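Local structure of Na Glutathione S-transferase 2 (2ON5) at residues D116-K119 with L120-L124; E123-L126 with P127-K131. The protein binds glutathione and, as a hookworm glutathione S-transferase, probably conjugates it to electrophilic compounds. All coordinates share one frame; numbering follows the deposited sequence.

Contact 1 (D116-K119 with L120-L124); sequences DPEK and LFKEL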
# COMPACT_ATOMS: atom_id res chain seq x y z
N ASP A 116 0.39 -20.17 -19.02
CA ASP A 116 0.13 -21.47 -18.42
C ASP A 116 0.05 -21.28 -16.89
O ASP A 116 1.08 -21.12 -16.24
CB ASP A 116 1.31 -22.40 -18.80
CG ASP A 116 1.19 -23.82 -18.23
OD1 ASP A 116 1.88 -24.72 -18.78
OD2 ASP A 116 0.47 -24.07 -17.24
N PRO A 117 -1.17 -21.24 -16.33
CA PRO A 117 -1.33 -21.03 -14.87
C PRO A 117 -0.52 -22.02 -14.02
O PRO A 117 0.16 -21.62 -13.08
CB PRO A 117 -2.83 -21.22 -14.65
CG PRO A 117 -3.44 -20.81 -15.97
CD PRO A 117 -2.48 -21.32 -17.00
N GLU A 118 -0.56 -23.30 -14.39
CA GLU A 118 0.21 -24.34 -13.72
C GLU A 118 1.71 -24.05 -13.67
O GLU A 118 2.34 -24.18 -12.62
CB GLU A 118 -0.03 -25.68 -14.44
CG GLU A 118 0.95 -26.74 -14.09
CD GLU A 118 0.43 -27.62 -13.02
OE1 GLU A 118 0.21 -27.11 -11.90
OE2 GLU A 118 0.25 -28.83 -13.30
N LYS A 119 2.28 -23.66 -14.81
CA LYS A 119 3.72 -23.36 -14.86
C LYS A 119 4.07 -22.16 -13.96
O LYS A 119 5.05 -22.21 -13.20
CB LYS A 119 4.16 -23.12 -16.30
CG LYS A 119 5.65 -22.88 -16.48
CD LYS A 119 6.06 -23.02 -17.95
CE LYS A 119 7.41 -22.37 -18.23
NZ LYS A 119 7.26 -20.92 -18.60
N LEU A 120 3.27 -21.10 -14.07
CA LEU A 120 3.49 -19.90 -13.26
C LEU A 120 3.28 -20.18 -11.78
O LEU A 120 3.96 -19.59 -10.92
CB LEU A 120 2.53 -18.79 -13.67
CG LEU A 120 2.92 -17.65 -14.62
CD1 LEU A 120 4.43 -17.46 -14.79
CD2 LEU A 120 2.20 -17.81 -15.91
N PHE A 121 2.33 -21.06 -11.48
CA PHE A 121 2.04 -21.40 -10.10
C PHE A 121 3.28 -22.04 -9.49
O PHE A 121 3.74 -21.65 -8.42
CB PHE A 121 0.81 -22.31 -9.99
CG PHE A 121 0.66 -22.96 -8.63
CD1 PHE A 121 0.02 -22.28 -7.58
CD2 PHE A 121 1.17 -24.23 -8.38
CE1 PHE A 121 -0.11 -22.86 -6.33
CE2 PHE A 121 1.04 -24.82 -7.13
CZ PHE A 121 0.40 -24.14 -6.11
N LYS A 122 3.84 -23.01 -10.22
CA LYS A 122 5.03 -23.72 -9.78
C LYS A 122 6.26 -22.83 -9.72
O LYS A 122 7.02 -22.90 -8.77
CB LYS A 122 5.31 -24.93 -10.68
CG LYS A 122 4.50 -26.16 -10.32
CD LYS A 122 4.95 -27.39 -11.19
CE LYS A 122 4.12 -27.52 -12.43
NZ LYS A 122 4.65 -28.61 -13.34
N GLU A 123 6.46 -22.01 -10.75
CA GLU A 123 7.73 -21.31 -10.91
C GLU A 123 7.74 -19.98 -10.17
O GLU A 123 8.78 -19.53 -9.70
CB GLU A 123 8.05 -21.12 -12.40
CG GLU A 123 8.27 -22.43 -13.18
CD GLU A 123 8.78 -22.23 -14.63
OE1 GLU A 123 8.82 -21.08 -15.12
OE2 GLU A 123 9.15 -23.24 -15.27
N LEU A 124 6.55 -19.37 -10.04
CA LEU A 124 6.41 -18.04 -9.46
C LEU A 124 5.73 -18.06 -8.08
O LEU A 124 6.30 -17.59 -7.08
CB LEU A 124 5.64 -17.14 -10.44
CG LEU A 124 5.52 -15.65 -10.08
CD1 LEU A 124 6.84 -15.08 -9.66
CD2 LEU A 124 4.94 -14.87 -11.24
O HOH W 1 10.12 -19.62 -17.23
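Lys119 and Glu123, one helical turn apart, meet on the exposed side of the helix. The aliphatic part of the lysine does most of the touching: its CE lies 3.5 Å from Glu123 OE2, and CG packs against the carboxylate carbon. The bend at the last torsion (chi4 -90°) leaves Lys119 NZ alongside Glu123 OE1 at 3.8 Å, a long salt bridge, with CE just as close to that oxygen. A water bridges the pair, donating to Glu123 OE1 and accepting weakly from Lys119 NZ. Lys122 CE rests on Glu118 CG at 3.7 Å, while the charged ends stay too far apart for a salt bridge.

Beneath these side chains the backbone ladder sets the spacing, with Leu120 N bonded to Asp116 O and Glu123 N to Lys119 O. Leu120 CD2 covers Asp116 O at 3.5 Å. On the inner side, Phe121 swings away from the first turn to stack on Phe171, and Leu120 packs against Tyr105 of helix 103-110.

The start of the helix is fixed by Asp116, whose OD2 accepts from Lys119 N at 3.1 Å, the NH arriving from above the carboxylate plane. This is an aspartate N-cap, opening helix 117-143 of the all-helical C-terminal domain of a glutathione S-transferase.

Contact 2 (E123-L126 with P127-K131); sequences ELLL and PAREK. With EDO (1,2-ethanediol), chain I.
Leu126 O is gripped by two donors from the following turn. Glu130 N gives the regular helical bond at 3.0 Å, and Arg129 NH1 adds a weak one: short at 2.7 Å from Leu126 O, but bent to 127° at the hydrogen. The arginine can curl back to its own helix because CG sits between the backbone N and the carbonyl carbon (chi1 74°) and the chain bends again at chi2. Leu126 and Arg129 therefore run side by side, and Leu126 CD2 lies over one face of the guanidinium, 3.5 Å above its plane and offset toward the rim. At the edge of the same group a molecule of 1,2-ethanediol, probably a crystallisation additive, accepts a nearly straight bond from Arg129 NH2 to its O2 at 2.7 Å. A bond from Arg129 NE to Ile174 O fixes that side of the guanidinium; the weak bond to Leu126 O adds to it, and the diol occupies the NH2 edge in the crystal.

On the buried side, Leu125 crosses Arg129 at about a right angle, its CD2 4.0 Å from Arg129 CG, and Tyr98 of helix 82-101 touches both residues. Ala128 also touches that helix, at Tyr98 and Glu101, while Leu124 packs on Pro104.

Pro127 interrupts the ladder. It has no NH to offer and so makes no bond to the turn before; its CG lies 3.6 Å from Glu123 O. The regular pattern resumes with Ala128 N bonded to Leu124 O and Arg129 N to Leu125 O. The missing bond at Pro127, just after a turn widened to pi-type spacing, gives a proline kink within helix 117-143 of the helical glutathione S-transferase domain.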
# COMPACT_ATOMS: atom_id res chain seq x y z
N GLU A 123 6.46 -22.01 -10.75
CA GLU A 123 7.73 -21.31 -10.91
C GLU A 123 7.74 -19.98 -10.17
O GLU A 123 8.78 -19.53 -9.70
CB GLU A 123 8.05 -21.12 -12.40
CG GLU A 123 8.27 -22.43 -13.18
CD GLU A 123 8.78 -22.23 -14.63
OE1 GLU A 123 8.82 -21.08 -15.12
OE2 GLU A 123 9.15 -23.24 -15.27
N LEU A 124 6.55 -19.37 -10.04
CA LEU A 124 6.41 -18.04 -9.46
C LEU A 124 5.73 -18.06 -8.08
O LEU A 124 6.30 -17.59 -7.08
CB LEU A 124 5.64 -17.14 -10.44
CG LEU A 124 5.52 -15.65 -10.08
CD1 LEU A 124 6.84 -15.08 -9.66
CD2 LEU A 124 4.94 -14.87 -11.24
N LEU A 125 4.51 -18.61 -8.03
CA LEU A 125 3.71 -18.52 -6.81
C LEU A 125 4.28 -19.35 -5.63
O LEU A 125 4.39 -18.84 -4.51
CB LEU A 125 2.23 -18.85 -7.11
CG LEU A 125 1.21 -18.42 -6.06
CD1 LEU A 125 -0.19 -18.28 -6.67
CD2 LEU A 125 1.18 -19.41 -4.90
N LEU A 126 4.66 -20.60 -5.89
CA LEU A 126 5.14 -21.46 -4.80
C LEU A 126 6.31 -20.84 -4.04
O LEU A 126 6.26 -20.77 -2.82
CB LEU A 126 5.47 -22.88 -5.26
CG LEU A 126 4.26 -23.79 -5.55
CD1 LEU A 126 4.76 -25.17 -6.01
CD2 LEU A 126 3.33 -23.92 -4.34
N PRO A 127 7.37 -20.38 -4.75
CA PRO A 127 8.50 -19.76 -4.04
C PRO A 127 8.14 -18.45 -3.34
O PRO A 127 8.69 -18.16 -2.28
CB PRO A 127 9.51 -19.50 -5.16
CG PRO A 127 9.10 -20.40 -6.26
CD PRO A 127 7.63 -20.42 -6.21
N ALA A 128 7.25 -17.66 -3.95
CA ALA A 128 6.80 -16.39 -3.37
C ALA A 128 5.99 -16.64 -2.10
O ALA A 128 6.12 -15.89 -1.11
CB ALA A 128 5.97 -15.57 -4.38
N ARG A 129 5.18 -17.69 -2.11
CA ARG A 129 4.33 -17.95 -0.95
C ARG A 129 5.14 -18.60 0.17
O ARG A 129 4.79 -18.48 1.34
CB ARG A 129 3.05 -18.75 -1.32
CG ARG A 129 3.26 -20.24 -1.63
CD ARG A 129 3.44 -21.05 -0.35
NE ARG A 129 3.26 -22.50 -0.48
CZ ARG A 129 4.21 -23.35 -0.88
NH1 ARG A 129 5.38 -22.87 -1.29
NH2 ARG A 129 3.97 -24.66 -0.91
N GLU A 130 6.22 -19.30 -0.17
CA GLU A 130 7.12 -19.85 0.87
C GLU A 130 7.65 -18.74 1.80
O GLU A 130 7.67 -18.90 3.04
CB GLU A 130 8.29 -20.63 0.23
CG GLU A 130 9.38 -21.05 1.20
CD GLU A 130 9.01 -22.28 2.03
OE1 GLU A 130 8.19 -23.09 1.56
OE2 GLU A 130 9.53 -22.44 3.17
N LYS A 131 8.08 -17.63 1.19
CA LYS A 131 8.56 -16.45 1.95
C LYS A 131 7.38 -15.81 2.66
O LYS A 131 7.45 -15.56 3.86
CB LYS A 131 9.19 -15.41 1.02
CG LYS A 131 10.56 -15.79 0.41
CD LYS A 131 11.05 -14.75 -0.62
CE LYS A 131 10.19 -14.75 -1.88
NZ LYS A 131 10.54 -13.62 -2.81
C1 EDO I . 7.53 -25.07 -2.02
O1 EDO I . 7.81 -24.31 -0.83
C2 EDO I . 7.03 -26.48 -1.69
O2 EDO I . 5.61 -26.62 -1.91

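Contacts 1 and 2 are successive parts of helix 117-143, their centres about 10 Å apart, and they share Glu123 and Leu124. The bonding pattern widens at the join: Leu125 N lies 3.1 Å from Leu120 O and Leu126 N 2.9 Å from Phe121 O, both probable hydrogen bonds spanning five residues. Lys122 O then meets Pro127 CD instead of an NH. The helix thus passes from its capped start through a pi-type turn to the proline kink. Helix 103-110 borders both contacts, whereas Tyr98 of helix 82-101 joins at contact 2. Neither contact contributes a residue to the glutathione pocket, although helix 82-101 also carries the pocket residue Lys96.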